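Side-chain contacts in SeviL (Septifer virgatus, PDB 6LF2), which binds the glycans of GM1b and asialo-GM1 as a mussel R-type lectin of the beta-trefoil fold: residues 39-42 with 43-46; 14-17 with 18-21; 50-53 with 54-57. All coordinates share one frame; numbering follows the deposited sequence.

Contact 1: residues 39-42 with 43-46; sequences MYDD and QIWS. With NGA (2-acetamido-2-deoxy-beta-D-galactopyranose), chain D; GAL (beta-D-galactopyranose), chain C.
Tyr40 and Gln43 meet edge-on: the amide NE2 of Gln43 lies in the plane of the Tyr40 ring, 3.8 Å from CD2, while 2-acetamido-2-deoxy-beta-D-galactopyranose sits over one face of the same ring, its C3 above the centre. The Gln43 chain is extended beyond CG and carries the amide back beside the backbone N of Tyr40 and up to the sugar. NE2 donates almost straight to O6 of that sugar (2.8 Å, 163°) and also binds Lys38 O; OE1 takes a weak bond from the backbone N of Tyr40 and another bond from Arg22, so the amide's rotation is fixed from both ends. Asp42 holds the same sugar through its O4 and O6. Its CG stands between backbone N and carbonyl carbon (chi1 62°), and the carboxylate grips the two hydroxyls, OD1 accepting from sugar O6 at 2.7 Å and OD2 from sugar O4 at 2.6 Å. In the backbone, Gln43 N bonds Tyr40 O (3.1 Å) and Ile44 N bonds Asp41 O, closing the 3-10 turn. An aromatic platform under a sugar, with an aspartate and an amide holding its hydroxyls, is typical of the galactose-type site of R-type beta-trefoil lectins.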
loop_
_atom_site.group_PDB
_atom_site.type_symbol
_atom_site.label_atom_id
_atom_site.label_comp_id
_atom_site.label_asym_id
_atom_site.label_seq_id
_atom_site.Cartn_x
_atom_site.Cartn_y
_atom_site.Cartn_z
ATOM N N MET B 39 5.919 1.426 8.036
ATOM C CA MET B 39 5.171 0.185 7.874
ATOM C C MET B 39 5.631 -0.827 8.919
ATOM O O MET B 39 6.828 -1.126 9.031
ATOM C CB MET B 39 5.353 -0.345 6.450
ATOM C CG MET B 39 4.925 0.682 5.389
ATOM S SD MET B 39 4.930 0.094 3.681
ATOM C CE MET B 39 3.647 -1.153 3.742
ATOM N N TYR B 40 4.687 -1.309 9.714
ATOM C CA TYR B 40 4.933 -2.279 10.767
ATOM C C TYR B 40 4.110 -3.534 10.526
ATOM O O TYR B 40 3.091 -3.512 9.827
ATOM C CB TYR B 40 4.555 -1.722 12.132
ATOM C CG TYR B 40 5.432 -0.657 12.731
ATOM C CD1 TYR B 40 6.537 -0.999 13.505
ATOM C CD2 TYR B 40 5.107 0.691 12.607
ATOM C CE1 TYR B 40 7.319 -0.026 14.104
ATOM C CE2 TYR B 40 5.878 1.668 13.202
ATOM C CZ TYR B 40 6.985 1.304 13.947
ATOM O OH TYR B 40 7.760 2.266 14.534
ATOM N N ASP B 41 4.533 -4.616 11.193
ATOM C CA ASP B 41 3.885 -5.918 11.051
ATOM C C ASP B 41 2.432 -5.908 11.499
ATOM O O ASP B 41 1.627 -6.699 10.987
ATOM C CB ASP B 41 4.639 -6.973 11.861
ATOM C CG ASP B 41 5.794 -7.559 11.105
ATOM O OD1 ASP B 41 6.016 -7.132 9.951
ATOM O OD2 ASP B 41 6.467 -8.454 11.660
ATOM N N ASP B 42 2.074 -5.056 12.460
ATOM C CA ASP B 42 0.699 -5.069 12.935
ATOM C C ASP B 42 -0.253 -4.342 11.986
ATOM O O ASP B 42 -1.438 -4.199 12.300
ATOM C CB ASP B 42 0.604 -4.516 14.368
ATOM C CG ASP B 42 1.043 -3.061 14.500
ATOM O OD1 ASP B 42 1.352 -2.403 13.485
ATOM O OD2 ASP B 42 1.071 -2.570 15.647
ATOM N N GLN B 43 0.235 -3.913 10.826
ATOM C CA GLN B 43 -0.616 -3.395 9.766
ATOM C C GLN B 43 -0.993 -4.465 8.752
ATOM O O GLN B 43 -1.658 -4.153 7.759
ATOM C CB GLN B 43 0.092 -2.218 9.058
ATOM C CG GLN B 43 0.392 -1.049 10.003
ATOM C CD GLN B 43 1.498 -0.151 9.479
ATOM O OE1 GLN B 43 1.830 -0.183 8.291
ATOM N NE2 GLN B 43 2.099 0.623 10.367
ATOM N N ILE B 44 -0.587 -5.718 8.964
ATOM C CA ILE B 44 -0.900 -6.807 8.046
ATOM C C ILE B 44 -2.130 -7.541 8.558
ATOM O O ILE B 44 -2.148 -8.010 9.706
ATOM C CB ILE B 44 0.284 -7.772 7.895
ATOM C CG1 ILE B 44 1.516 -6.987 7.422
ATOM C CG2 ILE B 44 -0.065 -8.885 6.913
ATOM C CD1 ILE B 44 2.760 -7.834 7.226
ATOM N N TRP B 45 -3.142 -7.661 7.695
ATOM C CA TRP B 45 -4.420 -8.269 8.045
ATOM C C TRP B 45 -4.665 -9.530 7.236
ATOM O O TRP B 45 -4.190 -9.667 6.104
ATOM C CB TRP B 45 -5.598 -7.304 7.802
ATOM C CG TRP B 45 -5.507 -6.029 8.578
ATOM C CD1 TRP B 45 -4.734 -4.944 8.273
ATOM C CD2 TRP B 45 -6.215 -5.684 9.785
ATOM N NE1 TRP B 45 -4.906 -3.963 9.206
ATOM C CE2 TRP B 45 -5.807 -4.383 10.148
ATOM C CE3 TRP B 45 -7.143 -6.349 10.597
ATOM C CZ2 TRP B 45 -6.295 -3.726 11.279
ATOM C CZ3 TRP B 45 -7.627 -5.693 11.727
ATOM C CH2 TRP B 45 -7.207 -4.397 12.056
ATOM N N SER B 46 -5.447 -10.443 7.816
ATOM C CA SER B 46 -5.988 -11.575 7.074
ATOM C C SER B 46 -7.293 -11.149 6.412
ATOM O O SER B 46 -8.238 -10.746 7.100
ATOM C CB SER B 46 -6.232 -12.778 7.985
ATOM O OG SER B 46 -5.005 -13.347 8.418
HETATM C C1 NGA D . 3.358 2.924 16.581
HETATM C C2 NGA D . 3.758 1.810 17.549
HETATM C C3 NGA D . 4.043 0.512 16.802
HETATM C C4 NGA D . 2.904 0.189 15.836
HETATM C C5 NGA D . 2.532 1.405 14.989
HETATM C C6 NGA D . 1.323 1.132 14.095
HETATM C C7 NGA D . 4.791 2.317 19.697
HETATM C C8 NGA D . 6.072 2.357 20.480
HETATM N N2 NGA D . 4.890 2.214 18.368
HETATM O O3 NGA D . 4.124 -0.530 17.754
HETATM O O4 NGA D . 1.769 -0.236 16.572
HETATM O O5 NGA D . 2.229 2.484 15.843
HETATM O O6 NGA D . 1.640 0.225 13.071
HETATM O O7 NGA D . 3.712 2.387 20.285
HETATM C C1 GAL C . 5.059 -1.568 17.421
HETATM C C2 GAL C . 5.470 -2.238 18.748
HETATM C C3 GAL C . 6.371 -3.449 18.510
HETATM C C4 GAL C . 5.649 -4.440 17.567
HETATM C C5 GAL C . 5.281 -3.663 16.291
HETATM C C6 GAL C . 4.475 -4.430 15.274
HETATM O O2 GAL C . 6.160 -1.329 19.610
HETATM O O3 GAL C . 6.691 -4.107 19.738
HETATM O O4 GAL C . 4.459 -5.010 18.180
HETATM O O5 GAL C . 4.479 -2.512 16.597
HETATM O O6 GAL C . 5.259 -5.399 14.649
#

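Contact 2: residues 14-17 with 18-21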
loop_
_atom_site.group_PDB
_atom_site.type_symbol
_atom_site.label_atom_id
_atom_site.label_comp_id
_atom_site.label_asym_id
_atom_site.label_seq_id
_atom_site.Cartn_x
_atom_site.Cartn_y
_atom_site.Cartn_z
ATOM N N ILE B 14 -4.153 -2.448 4.539
ATOM C CA ILE B 14 -5.419 -1.757 4.299
ATOM C C ILE B 14 -5.124 -0.270 4.450
ATOM O O ILE B 14 -4.996 0.249 5.563
ATOM C CB ILE B 14 -6.528 -2.232 5.249
ATOM C CG1 ILE B 14 -6.743 -3.740 5.067
ATOM C CG2 ILE B 14 -7.823 -1.457 4.988
ATOM C CD1 ILE B 14 -7.764 -4.373 6.017
ATOM N N GLN B 15 -4.972 0.422 3.319
ATOM C CA GLN B 15 -4.417 1.766 3.298
ATOM C C GLN B 15 -5.426 2.757 2.729
ATOM O O GLN B 15 -6.160 2.443 1.789
ATOM C CB GLN B 15 -3.117 1.779 2.474
ATOM C CG GLN B 15 -2.403 3.127 2.445
ATOM C CD GLN B 15 -0.955 2.994 2.010
ATOM O OE1 GLN B 15 -0.162 2.290 2.650
ATOM N NE2 GLN B 15 -0.603 3.675 0.917
ATOM N N ASN B 16 -5.462 3.951 3.316
ATOM C CA ASN B 16 -6.446 4.958 2.952
ATOM C C ASN B 16 -5.932 5.857 1.838
ATOM O O ASN B 16 -4.796 6.331 1.883
ATOM C CB ASN B 16 -6.790 5.811 4.173
ATOM C CG ASN B 16 -8.118 6.518 4.021
ATOM O OD1 ASN B 16 -8.202 7.590 3.415
ATOM N ND2 ASN B 16 -9.173 5.911 4.555
ATOM N N ARG B 17 -6.799 6.121 0.854
ATOM C CA ARG B 17 -6.430 7.027 -0.234
ATOM C C ARG B 17 -6.154 8.442 0.257
ATOM O O ARG B 17 -5.312 9.148 -0.318
ATOM C CB ARG B 17 -7.536 7.066 -1.282
ATOM C CG ARG B 17 -7.156 7.848 -2.547
ATOM C CD ARG B 17 -8.225 7.644 -3.597
ATOM N NE ARG B 17 -7.961 8.410 -4.813
ATOM C CZ ARG B 17 -8.251 9.698 -4.956
ATOM N NH1 ARG B 17 -8.804 10.369 -3.954
ATOM N NH2 ARG B 17 -7.985 10.316 -6.100
ATOM N N GLU B 18 -6.877 8.905 1.284
ATOM C CA GLU B 18 -6.854 10.329 1.588
ATOM C C GLU B 18 -5.602 10.764 2.343
ATOM O O GLU B 18 -5.142 11.895 2.151
ATOM C CB GLU B 18 -8.125 10.701 2.361
ATOM C CG GLU B 18 -8.302 12.185 2.613
ATOM C CD GLU B 18 -8.651 12.979 1.360
ATOM O OE1 GLU B 18 -8.865 12.379 0.285
ATOM O OE2 GLU B 18 -8.711 14.222 1.457
ATOM N N ASN B 19 -5.023 9.894 3.186
ATOM C CA ASN B 19 -3.826 10.238 3.936
ATOM C C ASN B 19 -2.709 9.202 3.850
ATOM O O ASN B 19 -1.677 9.379 4.509
ATOM C CB ASN B 19 -4.178 10.474 5.413
ATOM C CG ASN B 19 -4.684 9.220 6.108
ATOM O OD1 ASN B 19 -4.797 8.154 5.504
ATOM N ND2 ASN B 19 -4.990 9.348 7.393
ATOM N N GLY B 20 -2.869 8.148 3.055
ATOM C CA GLY B 20 -1.879 7.089 2.975
ATOM C C GLY B 20 -1.710 6.269 4.233
ATOM O O GLY B 20 -0.755 5.489 4.322
ATOM N N GLY B 21 -2.609 6.425 5.209
ATOM C CA GLY B 21 -2.473 5.712 6.467
ATOM C C GLY B 21 -2.980 4.282 6.411
ATOM O O GLY B 21 -3.899 3.939 5.660
HETATM O O HOH W 1 -9.452 10.100 -1.143
#
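Asn16 grips Glu18, Gly20 and Gly21 across the loop that leads from strand 6-16 back toward strand 22-26 of the beta-trefoil. On the tight side of this reversal Asn16 makes all three hydrogen bonds between residues 14-17 and 18-21. Its backbone N donates to Gly21 O at 2.8 Å, in the carbonyl plane, and its O takes a weak bond from Gly20 N. Its side chain, with CG anti to the backbone N (chi1 -159°), brings OD1 to Glu18 N, 2.8 Å away, with the donor tilted only 20° from the amide plane; ND2 is held by Ser123 O. Asn19 crosses the Asn16 side chain at about a right angle, its OD1 3.4 Å from Asn16 CB. The same OD1 accepts from Gly21 N in an Asx turn, so two asparagine amides secure successive parts of the loop. Gly20 takes a positive phi of 66°, a conformation that favours glycine. Gln15 lays CG and CD on Gly20 O, each at 3.4 Å, but its amide bonds Arg22 and Gln15 of the second subunit.

The looser side belongs to Arg17 and Glu18, both partly exposed. Glu18 lies alongside Asn16, its carboxylate plane nearly perpendicular to the amide, and its salt bridge runs to Lys38 of the second subunit. The charged groups of Arg17 and Glu18 do not touch; a water joins them, lying at the edge of the guanidinium in its plane, 2.9 Å from Arg17 NH1 and 2.8 Å from Glu18 OE1.

Contact 3: residues 50-53 with 54-57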
loop_
_atom_site.group_PDB
_atom_site.type_symbol
_atom_site.label_atom_id
_atom_site.label_comp_id
_atom_site.label_asym_id
_atom_site.label_seq_id
_atom_site.Cartn_x
_atom_site.Cartn_y
_atom_site.Cartn_z
ATOM N N SER B 50 -16.055 -14.749 3.799
ATOM C CA SER B 50 -16.973 -15.266 4.809
ATOM C C SER B 50 -17.874 -16.361 4.234
ATOM O O SER B 50 -17.936 -16.600 3.023
ATOM C CB SER B 50 -17.841 -14.153 5.375
ATOM O OG SER B 50 -18.948 -13.887 4.519
ATOM N N ASP B 51 -18.606 -17.015 5.130
ATOM C CA ASP B 51 -19.565 -18.023 4.693
ATOM C C ASP B 51 -20.840 -17.413 4.122
ATOM O O ASP B 51 -21.720 -18.156 3.674
ATOM C CB ASP B 51 -19.892 -18.980 5.846
ATOM C CG ASP B 51 -20.442 -18.281 7.080
ATOM O OD1 ASP B 51 -20.732 -17.068 7.040
ATOM O OD2 ASP B 51 -20.582 -18.973 8.114
ATOM N N THR B 52 -20.950 -16.087 4.104
ATOM C CA THR B 52 -22.112 -15.405 3.551
ATOM C C THR B 52 -21.746 -14.820 2.199
ATOM O O THR B 52 -20.796 -14.023 2.123
ATOM C CB THR B 52 -22.576 -14.304 4.497
ATOM O OG1 THR B 52 -22.890 -14.884 5.771
ATOM C CG2 THR B 52 -23.802 -13.579 3.940
ATOM N N PRO B 53 -22.447 -15.183 1.124
ATOM C CA PRO B 53 -22.041 -14.747 -0.219
ATOM C C PRO B 53 -21.882 -13.236 -0.328
ATOM O O PRO B 53 -22.710 -12.462 0.164
ATOM C CB PRO B 53 -23.178 -15.260 -1.107
ATOM C CG PRO B 53 -23.718 -16.448 -0.372
ATOM C CD PRO B 53 -23.592 -16.112 1.088
ATOM N N GLY B 54 -20.791 -12.816 -0.964
ATOM C CA GLY B 54 -20.516 -11.414 -1.181
ATOM C C GLY B 54 -19.936 -10.660 -0.005
ATOM O O GLY B 54 -19.701 -9.449 -0.126
ATOM N N TYR B 55 -19.694 -11.315 1.128
ATOM C CA TYR B 55 -19.195 -10.634 2.313
ATOM C C TYR B 55 -17.879 -11.243 2.772
ATOM O O TYR B 55 -17.629 -12.445 2.607
ATOM C CB TYR B 55 -20.209 -10.676 3.471
ATOM C CG TYR B 55 -21.427 -9.841 3.182
ATOM C CD1 TYR B 55 -21.426 -8.475 3.432
ATOM C CD2 TYR B 55 -22.560 -10.407 2.622
ATOM C CE1 TYR B 55 -22.525 -7.692 3.139
ATOM C CE2 TYR B 55 -23.671 -9.632 2.330
ATOM C CZ TYR B 55 -23.644 -8.275 2.598
ATOM O OH TYR B 55 -24.741 -7.491 2.315
ATOM N N TYR B 56 -17.058 -10.390 3.377
ATOM C CA TYR B 56 -15.696 -10.717 3.768
ATOM C C TYR B 56 -15.490 -10.343 5.231
ATOM O O TYR B 56 -16.187 -9.483 5.772
ATOM C CB TYR B 56 -14.671 -9.982 2.837
ATOM C CG TYR B 56 -14.728 -10.509 1.423
ATOM C CD1 TYR B 56 -13.970 -11.611 1.047
ATOM C CD2 TYR B 56 -15.584 -9.951 0.480
ATOM C CE1 TYR B 56 -14.039 -12.132 -0.231
ATOM C CE2 TYR B 56 -15.659 -10.468 -0.816
ATOM C CZ TYR B 56 -14.883 -11.562 -1.163
ATOM O OH TYR B 56 -14.935 -12.100 -2.438
ATOM N N THR B 57 -14.548 -11.021 5.889
ATOM C CA THR B 57 -14.104 -10.587 7.206
ATOM C C THR B 57 -12.638 -10.157 7.139
ATOM O O THR B 57 -11.897 -10.511 6.210
ATOM C CB THR B 57 -14.306 -11.679 8.269
ATOM O OG1 THR B 57 -13.678 -12.896 7.852
ATOM C CG2 THR B 57 -15.797 -11.946 8.490
#
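Ser50 points into the loop that joins strand 45-50 to strand 56-60, and its short side chain meets Tyr55 at every atom. CB comes first, packed 3.3 Å from Tyr55 O. A chi1 of 82° swings OG in over the loop, where the hydroxyl donates to Tyr55 O at 2.7 Å, from well above the carbonyl plane. The backbone N of Ser50 approaches this oxygen much nearer that plane, tilted 17° from it, at 3.0 Å. Two donors of one residue thus grip a single acceptor from different directions and tie the two limbs of the loop together. At its tip OG has a second task: it accepts from Thr52 N at 3.0 Å, which makes an ST turn and fixes the chain between Ser50 and Thr52.

Beyond this point Thr52 O accepts from Tyr55 N (3.1 Å), closing a type II beta turn with Pro53 and Gly54 at its corners. Gly54 has the positive phi of 80° expected at the third position of such a turn. The Tyr55 ring comes back against the turn: its CD2 lies 3.7 Å from Thr52 CG2 and 3.2 Å from Pro53 O, both approaching the ring obliquely. Leu83 lies against Ser50 and Thr52, and Lys101 and Ser85 against Tyr55, so neighbouring segments flank the loop. Farther along, the hydroxyl of Thr57 bonds Gln48 on the adjoining strand.

In this hairpin connection the serine hydroxyl is both donor and acceptor, which implies that its proton is directed to Tyr55 O while the oxygen accepts from Thr52 N; one buried side chain thereby supplies polar links to both limbs of the loop.

All three contacts are local turns at strand ends, and all reach the same antiparallel sheet. Contacts 1 and 3 lie at the two ends of strand 45-50, with centres about 22 Å apart, while contact 2 belongs to the neighbouring strand 6-16 and touches contact 1 where Ile14 CD1 packs on Trp45 CG (3.8 Å). Contacts 1 and 2 are largely buried, contact 3 only in part. Their chemistry follows their places: contact 1 turns its polar and aromatic groups to the glycan, contact 2 uses two asparagine carbonyl oxygens on its own backbone and sends a charge and a glutamine amide to the second subunit, and contact 3, untouched by the other subunit, relies on a hydroxyl and a proline-glycine turn.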